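Local coordinates for D-2-hydroxyacid dehydrogensase protein (Ketogulonicigenium vulgare, PDB 4LSW) that probably catalyses the reversible, NAD(P)-dependent reduction of 2-oxoacids to D-2-hydroxyacids, at residues Leu257-Gly262 with Gln279-Ser284. Numbering follows the deposited sequence.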
ATOM      1  N   LEU A 257      11.472   5.048  -2.429  1.00  6.33           N
ATOM      2  CA  LEU A 257      10.614   3.901  -2.694  1.00  6.49           C
ATOM      3  C   LEU A 257      10.276   3.153  -1.415  1.00  7.70           C
ATOM      4  O   LEU A 257      11.176   2.844  -0.629  1.00  8.64           O
ATOM      5  CB  LEU A 257      11.326   2.950  -3.663  1.00  9.76           C
ATOM      6  CG  LEU A 257      11.818   3.553  -4.986  1.00  7.63           C
ATOM      7  CD1 LEU A 257      12.619   2.508  -5.756  1.00 11.32           C
ATOM      8  CD2 LEU A 257      10.674   4.041  -5.849  1.00  8.92           C
ATOM      9  N   ASP A 258       8.986   2.887  -1.214  1.00  8.03           N
ATOM     10  CA  ASP A 258       8.507   2.130  -0.068  1.00  8.98           C
ATOM     11  C   ASP A 258       8.007   0.762  -0.533  1.00 10.57           C
ATOM     12  O   ASP A 258       7.637  -0.066   0.277  1.00 13.49           O
ATOM     13  CB  ASP A 258       7.401   2.914   0.671  1.00 10.52           C
ATOM     14  CG  ASP A 258       6.976   2.262   2.000  1.00  8.68           C
ATOM     15  OD1 ASP A 258       7.850   2.026   2.870  1.00  9.04           O
ATOM     16  OD2 ASP A 258       5.755   2.005   2.147  1.00  7.67           O
ATOM     17  N   VAL A 259       8.009   0.514  -1.839  1.00  9.21           N
ATOM     18  CA  VAL A 259       7.510  -0.760  -2.334  1.00 10.21           C
ATOM     19  C   VAL A 259       8.382  -1.221  -3.494  1.00 10.73           C
ATOM     20  O   VAL A 259       8.910  -0.397  -4.250  1.00 12.41           O
ATOM     21  CB  VAL A 259       6.075  -0.619  -2.804  1.00 11.22           C
ATOM     22  CG1 VAL A 259       6.045   0.344  -3.922  1.00 15.18           C
ATOM     23  CG2 VAL A 259       5.478  -1.966  -3.215  1.00 15.01           C
ATOM     24  N   PHE A 260       8.558  -2.535  -3.609  1.00 12.34           N
ATOM     25  CA  PHE A 260       9.473  -3.100  -4.601  1.00 13.85           C
ATOM     26  C   PHE A 260       8.945  -4.430  -5.123  1.00 12.57           C
ATOM     27  O   PHE A 260       8.291  -5.171  -4.396  1.00 15.41           O
ATOM     28  CB  PHE A 260      10.846  -3.372  -3.982  1.00 12.35           C
ATOM     29  CG  PHE A 260      11.457  -2.203  -3.256  1.00 11.29           C
ATOM     30  CD1 PHE A 260      11.101  -1.922  -1.941  1.00 12.39           C
ATOM     31  CD2 PHE A 260      12.426  -1.424  -3.864  1.00 11.24           C
ATOM     32  CE1 PHE A 260      11.680  -0.854  -1.270  1.00 11.79           C
ATOM     33  CE2 PHE A 260      13.015  -0.361  -3.199  1.00 10.75           C
ATOM     34  CZ  PHE A 260      12.635  -0.078  -1.888  1.00 10.99           C
ATOM     35  N   GLU A 261       9.244  -4.738  -6.384  1.00 13.31           N
ATOM     36  CA  GLU A 261       8.942  -6.063  -6.917  1.00 14.86           C
ATOM     37  C   GLU A 261       9.713  -7.105  -6.116  1.00 12.87           C
ATOM     38  O   GLU A 261      10.907  -6.939  -5.857  1.00 13.88           O
ATOM     39  CB  GLU A 261       9.325  -6.156  -8.400  1.00 15.92           C
ATOM     40  CG  GLU A 261       8.413  -5.385  -9.347  1.00 15.59           C
ATOM     41  CD  GLU A 261       7.038  -6.007  -9.529  1.00 20.04           C
ATOM     42  OE1 GLU A 261       6.784  -7.120  -9.017  1.00 25.15           O
ATOM     43  OE2 GLU A 261       6.197  -5.372 -10.196  1.00 20.76           O
ATOM     44  N   GLY A 262       9.018  -8.158  -5.694  1.00 15.68           N
ATOM     45  CA  GLY A 262       9.656  -9.240  -4.964  1.00 19.56           C
ATOM     46  C   GLY A 262      10.112  -8.926  -3.545  1.00 21.08           C
ATOM     47  O   GLY A 262      10.886  -9.687  -2.961  1.00 18.17           O
ATOM     48  N   GLN A 279      12.741   2.343   1.799  1.00 10.81           N
ATOM     49  CA  GLN A 279      11.912   2.092   2.987  1.00 11.98           C
ATOM     50  C   GLN A 279      11.244   0.718   2.897  1.00 10.24           C
ATOM     51  O   GLN A 279      10.819   0.296   1.817  1.00 10.42           O
ATOM     52  CB  GLN A 279      10.851   3.188   3.156  1.00 10.66           C
ATOM     53  CG  GLN A 279      11.407   4.585   3.347  1.00  9.51           C
ATOM     54  CD  GLN A 279      11.894   4.859   4.767  1.00 11.48           C
ATOM     55  OE1 GLN A 279      11.104   5.196   5.657  1.00  9.59           O
ATOM     56  NE2 GLN A 279      13.199   4.728   4.982  1.00 10.84           N
ATOM     57  N   PRO A 280      11.138   0.008   4.037  1.00 10.71           N
ATOM     58  CA  PRO A 280      10.696  -1.395   4.023  1.00 12.80           C
ATOM     59  C   PRO A 280       9.175  -1.601   4.014  1.00 10.17           C
ATOM     60  O   PRO A 280       8.628  -2.292   4.882  1.00 11.39           O
ATOM     61  CB  PRO A 280      11.303  -1.946   5.316  1.00 11.22           C
ATOM     62  CG  PRO A 280      11.245  -0.771   6.251  1.00 11.52           C
ATOM     63  CD  PRO A 280      11.590   0.428   5.373  1.00 11.92           C
ATOM     64  N   HIS A 281       8.506  -1.044   3.005  1.00 10.40           N
ATOM     65  CA  HIS A 281       7.051  -1.098   2.898  1.00  9.28           C
ATOM     66  C   HIS A 281       6.328  -0.876   4.219  1.00 10.39           C
ATOM     67  O   HIS A 281       5.561  -1.724   4.685  1.00 11.87           O
ATOM     68  CB  HIS A 281       6.570  -2.371   2.195  1.00 11.14           C
ATOM     69  CG  HIS A 281       5.249  -2.208   1.511  1.00 14.34           C
ATOM     70  ND1 HIS A 281       4.793  -3.075   0.538  1.00 18.59           N
ATOM     71  CD2 HIS A 281       4.291  -1.259   1.645  1.00 15.97           C
ATOM     72  CE1 HIS A 281       3.607  -2.676   0.117  1.00 18.89           C
ATOM     73  NE2 HIS A 281       3.278  -1.576   0.772  1.00 17.71           N
ATOM     74  N   HIS A 282       6.573   0.288   4.807  1.00 10.45           N
ATOM     75  CA  HIS A 282       5.930   0.605   6.071  1.00 10.19           C
ATOM     76  C   HIS A 282       5.115   1.894   6.030  1.00 10.57           C
ATOM     77  O   HIS A 282       4.889   2.507   7.076  1.00 10.35           O
ATOM     78  CB  HIS A 282       6.937   0.625   7.239  1.00 11.35           C
ATOM     79  CG  HIS A 282       7.846   1.818   7.260  1.00 10.52           C
ATOM     80  ND1 HIS A 282       8.224   2.445   8.432  1.00  8.67           N
ATOM     81  CD2 HIS A 282       8.477   2.482   6.264  1.00  9.76           C
ATOM     82  CE1 HIS A 282       9.033   3.449   8.154  1.00  9.99           C
ATOM     83  NE2 HIS A 282       9.214   3.488   6.844  1.00 11.18           N
ATOM     84  N   ALA A 283       4.648   2.296   4.849  1.00  8.83           N
ATOM     85  CA  ALA A 283       3.765   3.471   4.780  1.00  9.03           C
ATOM     86  C   ALA A 283       2.547   3.392   5.709  1.00  9.62           C
ATOM     87  O   ALA A 283       2.131   4.406   6.277  1.00  8.44           O
ATOM     88  CB  ALA A 283       3.318   3.739   3.345  1.00  9.48           C
ATOM     89  N   SER A 284       1.984   2.201   5.890  1.00  8.32           N
ATOM     90  CA  SER A 284       0.856   2.042   6.805  1.00  9.12           C
ATOM     91  C   SER A 284       1.311   1.556   8.185  1.00  7.03           C
ATOM     92  O   SER A 284       0.482   1.237   9.037  1.00  9.31           O
ATOM     93  CB  SER A 284      -0.179   1.076   6.233  1.00 12.84           C
ATOM     94  OG  SER A 284       0.324  -0.243   6.214  1.00 14.51           O
TER
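Asp258 reaches across to the backbone of His282 and Ala283, just beyond the inverse gamma turn centred on Pro280, and its carboxylate receives their two N-H groups, one on each oxygen. CG anti to the backbone N (chi1 -172°) carries the carboxylate across; Asp258 OD1 then accepts from His282 N at 2.9 Å through its syn lone pair, while Asp258 OD2 takes Ala283 N, likewise at 2.9 Å, on the syn side but 30° out of the carboxylate plane. This double grip fixes the rotation of a carboxylate buried against helix 101-116. Both loops leave the carboxyl ends of adjacent parallel strands, 254-257 and 276-278, at the edge of the Rossmann-type nucleotide-binding sheet, and Gln279 N bonding to Leu257 O (2.9 Å) carries the strand pairing into them. Asp258 OD1 also lies in the plane of the His282 ring, 3.5 Å from its CD2. In that same plane, His282 NE2 donates to Gln279 OE1 (2.8 Å), approaching from above the amide carbonyl plane. His281 runs alongside Val259, whose CB lies over one ring face; His281 ND1 is hydrogen-bonded to Glu263, consistent with the catalytic His-Glu pair of this family. Phe260 turns its ring edge to Gln279 O, 3.4 Å from CE1.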